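Local coordinates for protein type II restriction enzyme ngomi (Neisseria gonorrhoeae, PDB 1FIU) that recognises the double-stranded DNA sequence 5'-GCCGGC-3' and cleaves it after the first G as a magnesium-dependent homotetrameric type II restriction endonuclease, at residues A195-A198 / R199-L203; R227-S230 / I231-T235; L264-I267 / M268-K272. All coordinates share one frame; numbering follows the deposited sequence.

Interaction 1: residues A195-A198 / R199-L203. With nucleotides of chain D.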
ATOM      1  N   ALA I 195       2.440   8.968  17.279  1.00 15.95           N
ATOM      2  CA  ALA I 195       1.429   7.922  17.214  1.00 17.72           C
ATOM      3  C   ALA I 195       1.428   7.188  15.877  1.00 15.13           C
ATOM      4  O   ALA I 195       0.862   6.099  15.757  1.00 15.67           O
ATOM      5  CB  ALA I 195       0.026   8.520  17.485  1.00 23.75           C
ATOM      6  N   GLN I 196       2.065   7.784  14.874  1.00 15.58           N
ATOM      7  CA  GLN I 196       2.059   7.190  13.536  1.00 15.51           C
ATOM      8  C   GLN I 196       2.874   5.917  13.410  1.00 16.19           C
ATOM      9  O   GLN I 196       2.763   5.209  12.394  1.00 17.16           O
ATOM     10  CB  GLN I 196       2.520   8.217  12.484  1.00 16.97           C
ATOM     11  CG  GLN I 196       1.680   9.507  12.497  1.00 15.44           C
ATOM     12  CD  GLN I 196       0.169   9.268  12.506  1.00 20.10           C
ATOM     13  OE1 GLN I 196      -0.357   8.466  11.737  1.00 20.18           O
ATOM     14  NE2 GLN I 196      -0.537   9.975  13.376  1.00 17.58           N
ATOM     15  N   ASN I 197       3.703   5.610  14.400  1.00 16.33           N
ATOM     16  CA  ASN I 197       4.446   4.351  14.306  1.00 16.37           C
ATOM     17  C   ASN I 197       3.482   3.152  14.381  1.00 14.29           C
ATOM     18  O   ASN I 197       3.840   2.062  13.929  1.00 16.20           O
ATOM     19  CB  ASN I 197       5.581   4.231  15.345  1.00 14.51           C
ATOM     20  CG  ASN I 197       5.106   4.171  16.813  1.00 16.59           C
ATOM     21  OD1 ASN I 197       3.857   4.505  17.073  1.00 21.34           O
ATOM     22  ND2 ASN I 197       5.919   3.834  17.719  1.00 13.61           N
ATOM     23  N   ALA I 198       2.245   3.350  14.879  1.00 14.53           N
ATOM     24  CA  ALA I 198       1.257   2.254  14.911  1.00 15.49           C
ATOM     25  C   ALA I 198       0.849   1.949  13.460  1.00 17.01           C
ATOM     26  O   ALA I 198       0.581   0.799  13.101  1.00 17.36           O
ATOM     27  CB  ALA I 198       0.024   2.655  15.743  1.00 16.17           C
ATOM     28  N   ARG I 199       0.813   2.982  12.624  1.00 14.57           N
ATOM     29  CA  ARG I 199       0.470   2.782  11.232  1.00 14.01           C
ATOM     30  C   ARG I 199       1.586   2.103  10.450  1.00 14.01           C
ATOM     31  O   ARG I 199       1.317   1.215   9.618  1.00 16.79           O
ATOM     32  CB  ARG I 199       0.112   4.118  10.538  1.00 16.68           C
ATOM     33  CG  ARG I 199      -1.182   4.764  11.032  1.00 18.08           C
ATOM     34  CD  ARG I 199      -1.557   6.003  10.195  1.00 18.66           C
ATOM     35  NE  ARG I 199      -2.544   6.877  10.849  1.00 20.59           N
ATOM     36  CZ  ARG I 199      -3.863   6.789  10.737  1.00 21.98           C
ATOM     37  NH1 ARG I 199      -4.428   5.846   9.984  1.00 18.85           N
ATOM     38  NH2 ARG I 199      -4.633   7.676  11.363  1.00 22.17           N
ATOM     39  N   SER I 200       2.839   2.500  10.680  1.00 15.47           N
ATOM     40  CA  SER I 200       3.917   1.882   9.936  1.00 16.72           C
ATOM     41  C   SER I 200       4.103   0.430  10.363  1.00 18.15           C
ATOM     42  O   SER I 200       4.367  -0.443   9.514  1.00 17.39           O
ATOM     43  CB  SER I 200       5.211   2.690  10.080  1.00 18.23           C
ATOM     44  OG  SER I 200       5.566   2.826  11.437  1.00 19.13           O
ATOM     45  N   GLU I 201       3.918   0.152  11.655  1.00 16.36           N
ATOM     46  CA  GLU I 201       4.048  -1.228  12.117  1.00 18.87           C
ATOM     47  C   GLU I 201       2.903  -2.056  11.529  1.00 18.09           C
ATOM     48  O   GLU I 201       3.119  -3.192  11.091  1.00 18.02           O
ATOM     49  CB  GLU I 201       4.104  -1.262  13.657  1.00 20.18           C
ATOM     50  CG  GLU I 201       5.523  -0.877  14.132  1.00 28.47           C
ATOM     51  CD  GLU I 201       5.695  -0.760  15.655  1.00 32.97           C
ATOM     52  OE1 GLU I 201       5.233  -1.667  16.387  1.00 30.75           O
ATOM     53  OE2 GLU I 201       6.317   0.237  16.106  1.00 36.11           O
ATOM     54  N   GLY I 202       1.698  -1.494  11.484  1.00 14.72           N
ATOM     55  CA  GLY I 202       0.574  -2.213  10.895  1.00 16.27           C
ATOM     56  C   GLY I 202       0.823  -2.509   9.423  1.00 16.86           C
ATOM     57  O   GLY I 202       0.525  -3.612   8.957  1.00 16.13           O
ATOM     58  N   LEU I 203       1.390  -1.554   8.679  1.00 15.23           N
ATOM     59  CA  LEU I 203       1.648  -1.794   7.260  1.00 15.13           C
ATOM     60  C   LEU I 203       2.697  -2.860   7.048  1.00 16.01           C
ATOM     61  O   LEU I 203       2.624  -3.612   6.066  1.00 17.98           O
ATOM     62  CB  LEU I 203       2.042  -0.504   6.533  1.00 20.03           C
ATOM     63  CG  LEU I 203       0.781   0.324   6.243  1.00 26.22           C
ATOM     64  CD1 LEU I 203       1.161   1.748   5.903  1.00 32.43           C
ATOM     65  CD2 LEU I 203      -0.003  -0.330   5.098  1.00 31.86           C
TER
ATOM     66  OP3  DC D   1       7.629   1.920  20.610  1.00 25.96           O
ATOM     67  P    DC D   1       6.418   2.447  21.342  1.00 20.28           P
ATOM     68  OP1  DC D   1       5.752   3.625  20.653  1.00 18.38           O
ATOM     69  OP2  DC D   1       5.450   1.365  21.760  1.00 21.20           O
ATOM     70  O5'  DC D   1       6.973   3.063  22.746  1.00 19.60           O
ATOM     71  C5'  DC D   1       7.010   2.260  23.926  1.00 22.85           C
ATOM     72  C4'  DC D   1       7.203   3.131  25.143  1.00 16.73           C
ATOM     73  O4'  DC D   1       8.576   3.606  25.144  1.00 19.16           O
ATOM     74  C3'  DC D   1       6.346   4.392  25.151  1.00 18.24           C
ATOM     75  O3'  DC D   1       5.160   4.210  25.884  1.00 15.70           O
ATOM     76  C2'  DC D   1       7.230   5.452  25.798  1.00 28.29           C
ATOM     77  C1'  DC D   1       8.649   4.946  25.649  1.00 21.20           C
ATOM     78  N1   DC D   1       9.367   5.764  24.640  1.00 19.37           N
ATOM     79  C2   DC D   1      10.119   6.848  25.073  1.00 19.62           C
ATOM     80  O2   DC D   1      10.115   7.121  26.275  1.00 20.25           O
ATOM     81  N3   DC D   1      10.829   7.579  24.167  1.00 18.16           N
ATOM     82  C4   DC D   1      10.777   7.266  22.870  1.00 17.73           C
ATOM     83  N4   DC D   1      11.494   8.005  22.014  1.00 18.03           N
ATOM     84  C5   DC D   1       9.988   6.174  22.391  1.00 17.94           C
ATOM     85  C6   DC D   1       9.302   5.460  23.304  1.00 18.01           C
TER

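Interaction 2: residues R227-S230 / I231-T235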
ATOM      1  N   ARG I 227      -6.525  13.887  19.834  1.00 19.15           N
ATOM      2  CA  ARG I 227      -5.297  13.100  19.763  1.00 18.26           C
ATOM      3  C   ARG I 227      -5.598  11.637  19.442  1.00 16.54           C
ATOM      4  O   ARG I 227      -4.860  10.999  18.684  1.00 17.75           O
ATOM      5  CB  ARG I 227      -4.506  13.256  21.065  1.00 18.58           C
ATOM      6  CG  ARG I 227      -3.585  14.487  21.009  1.00 19.40           C
ATOM      7  CD  ARG I 227      -3.081  14.932  22.372  1.00 19.50           C
ATOM      8  NE  ARG I 227      -2.068  15.959  22.190  1.00 19.49           N
ATOM      9  CZ  ARG I 227      -1.751  16.886  23.090  1.00 23.98           C
ATOM     10  NH1 ARG I 227      -2.370  16.937  24.261  1.00 23.78           N
ATOM     11  NH2 ARG I 227      -0.796  17.756  22.822  1.00 20.21           N
ATOM     12  N   ILE I 228      -6.686  11.110  19.985  1.00 16.27           N
ATOM     13  CA  ILE I 228      -7.068   9.734  19.661  1.00 14.49           C
ATOM     14  C   ILE I 228      -7.298   9.632  18.136  1.00 18.82           C
ATOM     15  O   ILE I 228      -6.882   8.642  17.488  1.00 17.66           O
ATOM     16  CB  ILE I 228      -8.388   9.346  20.368  1.00 17.59           C
ATOM     17  CG1 ILE I 228      -8.174   9.305  21.881  1.00 17.11           C
ATOM     18  CG2 ILE I 228      -8.929   8.002  19.811  1.00 15.08           C
ATOM     19  CD1 ILE I 228      -9.480   9.320  22.644  1.00 17.78           C
ATOM     20  N   SER I 229      -7.940  10.652  17.557  1.00 19.16           N
ATOM     21  CA  SER I 229      -8.264  10.638  16.130  1.00 18.19           C
ATOM     22  C   SER I 229      -7.052  10.550  15.204  1.00 19.56           C
ATOM     23  O   SER I 229      -7.188  10.081  14.066  1.00 18.36           O
ATOM     24  CB  SER I 229      -9.131  11.867  15.753  1.00 20.98           C
ATOM     25  OG  SER I 229      -8.329  13.038  15.599  1.00 22.25           O
ATOM     26  N   SER I 230      -5.879  10.973  15.691  1.00 15.64           N
ATOM     27  CA  SER I 230      -4.669  10.936  14.874  1.00 18.04           C
ATOM     28  C   SER I 230      -4.263   9.493  14.520  1.00 18.00           C
ATOM     29  O   SER I 230      -3.501   9.293  13.599  1.00 18.68           O
ATOM     30  CB  SER I 230      -3.499  11.672  15.549  1.00 18.75           C
ATOM     31  OG  SER I 230      -3.040  11.020  16.715  1.00 21.39           O
ATOM     32  N   ILE I 231      -4.743   8.512  15.276  1.00 17.28           N
ATOM     33  CA  ILE I 231      -4.467   7.113  14.916  1.00 17.56           C
ATOM     34  C   ILE I 231      -5.768   6.341  14.605  1.00 16.87           C
ATOM     35  O   ILE I 231      -5.750   5.402  13.807  1.00 20.21           O
ATOM     36  CB  ILE I 231      -3.628   6.402  16.032  1.00 20.10           C
ATOM     37  CG1 ILE I 231      -3.215   4.987  15.591  1.00 28.17           C
ATOM     38  CG2 ILE I 231      -4.401   6.359  17.326  1.00 19.72           C
ATOM     39  CD1 ILE I 231      -2.225   4.954  14.405  1.00 26.22           C
ATOM     40  N   ALA I 232      -6.907   6.757  15.180  1.00 16.08           N
ATOM     41  CA  ALA I 232      -8.163   6.050  14.952  1.00 17.49           C
ATOM     42  C   ALA I 232      -8.825   6.328  13.600  1.00 17.57           C
ATOM     43  O   ALA I 232      -9.427   5.432  12.989  1.00 17.51           O
ATOM     44  CB  ALA I 232      -9.161   6.369  16.076  1.00 18.72           C
ATOM     45  N   LEU I 233      -8.733   7.561  13.114  1.00 18.29           N
ATOM     46  CA  LEU I 233      -9.379   7.851  11.825  1.00 19.75           C
ATOM     47  C   LEU I 233      -8.655   7.214  10.651  1.00 19.96           C
ATOM     48  O   LEU I 233      -7.450   7.043  10.679  1.00 19.74           O
ATOM     49  CB  LEU I 233      -9.472   9.373  11.599  1.00 18.75           C
ATOM     50  CG  LEU I 233     -10.373  10.140  12.564  1.00 19.73           C
ATOM     51  CD1 LEU I 233     -10.255  11.630  12.194  1.00 22.88           C
ATOM     52  CD2 LEU I 233     -11.817   9.685  12.497  1.00 21.39           C
ATOM     53  N   GLY I 234      -9.417   6.867   9.615  1.00 20.81           N
ATOM     54  CA  GLY I 234      -8.826   6.270   8.437  1.00 22.33           C
ATOM     55  C   GLY I 234      -8.823   4.756   8.569  1.00 21.84           C
ATOM     56  O   GLY I 234      -9.038   4.226   9.668  1.00 21.36           O
ATOM     57  N   THR I 235      -8.570   4.068   7.454  1.00 21.05           N
ATOM     58  CA  THR I 235      -8.545   2.603   7.450  1.00 19.42           C
ATOM     59  C   THR I 235      -7.373   2.094   6.637  1.00 18.15           C
ATOM     60  O   THR I 235      -6.774   2.833   5.852  1.00 20.40           O
ATOM     61  CB  THR I 235      -9.840   2.015   6.817  1.00 18.49           C
ATOM     62  OG1 THR I 235     -10.002   2.526   5.491  1.00 21.30           O
ATOM     63  CG2 THR I 235     -11.061   2.381   7.647  1.00 19.18           C
TER

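Interaction 3: residues L264-I267 / M268-K272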
ATOM      1  N   LEU I 264     -16.508  14.636  17.438  1.00 24.16           N
ATOM      2  CA  LEU I 264     -15.395  13.813  16.967  1.00 22.85           C
ATOM      3  C   LEU I 264     -15.455  12.432  17.609  1.00 23.92           C
ATOM      4  O   LEU I 264     -15.233  11.410  16.933  1.00 21.78           O
ATOM      5  CB  LEU I 264     -14.067  14.525  17.245  1.00 23.37           C
ATOM      6  CG  LEU I 264     -12.791  13.835  16.724  1.00 22.02           C
ATOM      7  CD1 LEU I 264     -12.970  13.410  15.240  1.00 19.91           C
ATOM      8  CD2 LEU I 264     -11.616  14.785  16.874  1.00 21.25           C
ATOM      9  N   PHE I 265     -15.773  12.398  18.900  1.00 20.96           N
ATOM     10  CA  PHE I 265     -15.921  11.144  19.631  1.00 23.40           C
ATOM     11  C   PHE I 265     -16.960  10.264  18.923  1.00 24.38           C
ATOM     12  O   PHE I 265     -16.710   9.086  18.679  1.00 20.92           O
ATOM     13  CB  PHE I 265     -16.397  11.417  21.070  1.00 22.31           C
ATOM     14  CG  PHE I 265     -16.715  10.182  21.861  1.00 22.68           C
ATOM     15  CD1 PHE I 265     -15.728   9.551  22.634  1.00 22.51           C
ATOM     16  CD2 PHE I 265     -18.014   9.669  21.886  1.00 19.97           C
ATOM     17  CE1 PHE I 265     -16.039   8.439  23.423  1.00 20.24           C
ATOM     18  CE2 PHE I 265     -18.335   8.567  22.665  1.00 22.51           C
ATOM     19  CZ  PHE I 265     -17.337   7.941  23.449  1.00 23.20           C
ATOM     20  N   TYR I 266     -18.140  10.813  18.606  1.00 20.85           N
ATOM     21  CA  TYR I 266     -19.144   9.987  17.932  1.00 22.37           C
ATOM     22  C   TYR I 266     -18.792   9.624  16.502  1.00 21.16           C
ATOM     23  O   TYR I 266     -19.225   8.586  16.015  1.00 22.64           O
ATOM     24  CB  TYR I 266     -20.543  10.632  18.012  1.00 25.43           C
ATOM     25  CG  TYR I 266     -21.102  10.540  19.412  1.00 26.98           C
ATOM     26  CD1 TYR I 266     -21.307  11.685  20.179  1.00 28.98           C
ATOM     27  CD2 TYR I 266     -21.342   9.299  20.009  1.00 29.15           C
ATOM     28  CE1 TYR I 266     -21.727  11.600  21.505  1.00 31.29           C
ATOM     29  CE2 TYR I 266     -21.761   9.200  21.340  1.00 28.80           C
ATOM     30  CZ  TYR I 266     -21.949  10.359  22.081  1.00 32.80           C
ATOM     31  OH  TYR I 266     -22.345  10.292  23.399  1.00 34.25           O
ATOM     32  N   ILE I 267     -18.006  10.450  15.822  1.00 21.04           N
ATOM     33  CA  ILE I 267     -17.591  10.102  14.461  1.00 21.28           C
ATOM     34  C   ILE I 267     -16.763   8.823  14.568  1.00 23.29           C
ATOM     35  O   ILE I 267     -16.942   7.879  13.779  1.00 25.37           O
ATOM     36  CB  ILE I 267     -16.731  11.196  13.825  1.00 19.75           C
ATOM     37  CG1 ILE I 267     -17.646  12.346  13.383  1.00 22.92           C
ATOM     38  CG2 ILE I 267     -15.970  10.644  12.608  1.00 23.77           C
ATOM     39  CD1 ILE I 267     -16.904  13.563  12.952  1.00 23.83           C
ATOM     40  N   MET I 268     -15.866   8.791  15.547  1.00 21.64           N
ATOM     41  CA  MET I 268     -15.021   7.609  15.744  1.00 19.96           C
ATOM     42  C   MET I 268     -15.789   6.406  16.272  1.00 22.50           C
ATOM     43  O   MET I 268     -15.587   5.288  15.791  1.00 22.98           O
ATOM     44  CB  MET I 268     -13.848   7.930  16.684  1.00 21.17           C
ATOM     45  CG  MET I 268     -12.894   8.958  16.124  1.00 19.98           C
ATOM     46  SD  MET I 268     -11.441   9.202  17.154  1.00 19.66           S
ATOM     47  CE  MET I 268     -12.134  10.242  18.530  1.00 17.95           C
ATOM     48  N   VAL I 269     -16.682   6.600  17.237  1.00 21.96           N
ATOM     49  CA  VAL I 269     -17.424   5.467  17.778  1.00 21.54           C
ATOM     50  C   VAL I 269     -18.486   4.954  16.803  1.00 25.63           C
ATOM     51  O   VAL I 269     -18.582   3.747  16.543  1.00 23.68           O
ATOM     52  CB  VAL I 269     -18.082   5.832  19.127  1.00 22.66           C
ATOM     53  CG1 VAL I 269     -18.994   4.698  19.599  1.00 21.60           C
ATOM     54  CG2 VAL I 269     -16.989   6.126  20.162  1.00 20.45           C
ATOM     55  N   ASN I 270     -19.286   5.855  16.246  1.00 23.56           N
ATOM     56  CA  ASN I 270     -20.298   5.407  15.308  1.00 24.24           C
ATOM     57  C   ASN I 270     -19.652   4.887  14.025  1.00 24.66           C
ATOM     58  O   ASN I 270     -20.234   4.042  13.330  1.00 26.63           O
ATOM     59  CB  ASN I 270     -21.271   6.540  14.982  1.00 25.73           C
ATOM     60  CG  ASN I 270     -22.119   6.931  16.174  1.00 29.23           C
ATOM     61  OD1 ASN I 270     -22.304   6.146  17.102  1.00 34.81           O
ATOM     62  ND2 ASN I 270     -22.657   8.149  16.145  1.00 32.27           N
ATOM     63  N   GLY I 271     -18.460   5.402  13.732  1.00 21.92           N
ATOM     64  CA  GLY I 271     -17.697   5.038  12.554  1.00 21.17           C
ATOM     65  C   GLY I 271     -16.840   3.792  12.744  1.00 18.71           C
ATOM     66  O   GLY I 271     -15.983   3.507  11.916  1.00 21.04           O
ATOM     67  N   LYS I 272     -17.073   3.084  13.837  1.00 19.82           N
ATOM     68  CA  LYS I 272     -16.360   1.833  14.111  1.00 21.92           C
ATOM     69  C   LYS I 272     -14.846   1.963  14.124  1.00 20.07           C
ATOM     70  O   LYS I 272     -14.142   1.065  13.643  1.00 19.90           O
ATOM     71  CB  LYS I 272     -16.759   0.772  13.071  1.00 25.10           C
ATOM     72  CG  LYS I 272     -18.270   0.581  12.929  1.00 29.36           C
ATOM     73  CD  LYS I 272     -18.932   0.275  14.251  1.00 39.46           C
ATOM     74  CE  LYS I 272     -20.454   0.203  14.120  1.00 47.12           C
ATOM     75  NZ  LYS I 272     -21.131   0.012  15.440  1.00 49.41           N
TER

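Interaction 1: residues A195-A198 / R199-L203
Gln196 OE1 accepts a hydrogen bond from Arg199 NE at 2.8 Å, the two side chains running alongside each other with their amide and guanidinium planes only 13° apart. NE lies in the carbonyl plane of the amide, but the bond is markedly bent (N-H...O 135°). A bend at chi2 (-48°) brings the glutamine amide beside the extended arginine. Glutamine suits the place because one flat amide carries both acceptor and donor: its NE2 bonds to Ser192 O, while Arg199 NH1 forms a salt bridge with Glu237.

Backbone hydrogen bonds build the first turns of helix 197-208, with Ser200 N to Gln196 O at 3.2 Å and Glu201 N to Asn197 O at 3.0 Å. This helix connects strands 179-187 and 215-220 in a beta-alpha-beta unit of the PDDEXK nuclease core.

Contact with DNA falls to Asn197, whose ND2 donates to OP1 of DC1 of chain D at 2.9 Å. Its OD1 accepts from Lys187 NZ, so the amide is gripped through both ends and its rotation is fixed. Glu201 runs beside Asn197, with CB 3.3 Å from Asn197 O, and its side chain lies about 4 Å from a bound magnesium ion.

Interaction 2: residues R227-S230 / I231-T235
Ser229 and Leu233 meet on one flank of the last turn of helix 225-232, where Ser229 CB rests 3.7 Å from Leu233 CD1. The backbone sets Leu233 CB 3.4 Å from Ser229 O. With CG beside its own backbone N (chi1 -65°), the leucine then turns back along the helix, bringing CG against the same oxygen and CD1 onto Ser229 CB. The short serine lets the leucine methyl come down on its CB, and its OG turns across this path, toward Ser226 O of its own helix, which it hydrogen-bonds.

An apolar pair lies one residue earlier: Ile228 CG2 touches Ala232 CB at 4.1 Å. Both side chains also pack on Met268 of helix 259-270, and the small methyl of Ala232 suits that close approach. Ile231 behaves differently. Its CG1 swings anti to the backbone N (chi1 -174°) and carries the chain end toward Ala198 and Arg199 of helix 197-208, while the CG2 branch stays 3.4 Å from Ile228 O.

Helix 225-232 is the crossover of the beta-alpha-beta unit with strands 215-220 and 240-243. Toward the DNA, Arg227 packs on a cytosine base and pairs with Asp34.

Ser230 folds its hydroxyl onto its own helix, OG donating to Arg227 O at 2.7 Å. That oxygen accepts from Ser230 N as well. Ile228 O is likewise shared, by Ala232 N in the carbonyl plane at 3.0 Å and by Ile231 N from above it. Leu233 N to Ser229 O makes the final bond before the chain leaves helical geometry.

At this helix end Ser230 O takes two side-chain donors, Arg199 NH2 and Gln196 NE2. Leu233 O, in the exit turn, receives Arg199 NH2 too, and these carbonyl dipoles probably ease the guanidinium's positive charge in a mostly buried setting.

Interaction 3: residues L264-I267 / M268-K272
Val269 CG2 sits over one face of the Phe265 ring, a CH-pi contact 3.9 Å from the ring centroid, near the C-terminal end of helix 259-270, which closes in a Schellman motif. The methyl is nearest CE2, offset toward the rim. Phe265 can offer that face because its CG stands anti to the backbone N (chi1 174°). One turn separates the pair, and the bond from Val269 N to Phe265 O at 2.9 Å sets their spacing.

Leu264 and Met268 repeat the four-residue spacing on another flank. The flexible methionine, which faces helix 225-232 and is bent at chi3 (-77°), curls CE back to within 4.1 Å of Leu264 CG. Asn270, on the exposed side, lays CB and its amide beside Tyr266 O, the carbonyl to which its own N is bonded.

Farther out, the Phe265 ring is held between neighbours: its CD2 lies 3.7 Å above the centre of the Tyr266 ring, while Leu246, Leu249 and Leu253 of helix 246-256 pack against it. Tyr266 is fixed through OH, bonded to Glu250 and Gln254 of the same helix.

At the terminus, Gly271 suits a place where a beta carbon would collide with Ile267 O, and its own O accepts from Lys210 NZ of a third subunit. Lys272 takes positive phi, and its N donates to Val269 O at 3.2 Å.

Overall arrangement
Along the chain the three contacts follow in series, each within a single helix: 197-208, 225-232 and 259-270. The first two helices are the successive crossovers linking parallel strands 179-187, 215-220 and 240-243. Interactions 1 and 2 have centres 11 Å apart and touch, Ala198 CB meeting Ile231 CD1 at 3.5 Å. Interactions 2 and 3, 10 Å apart, meet where Met268 SD lies 3.6 Å from Ser229 CA. Interactions 1 and 3 do not touch, their centres being about 21 Å apart. Helix 225-232 therefore packs between the helix at the magnesium site and the outlying helix 259-270, and itself approaches the DNA; all three contacts also reach a second subunit of the tetramer.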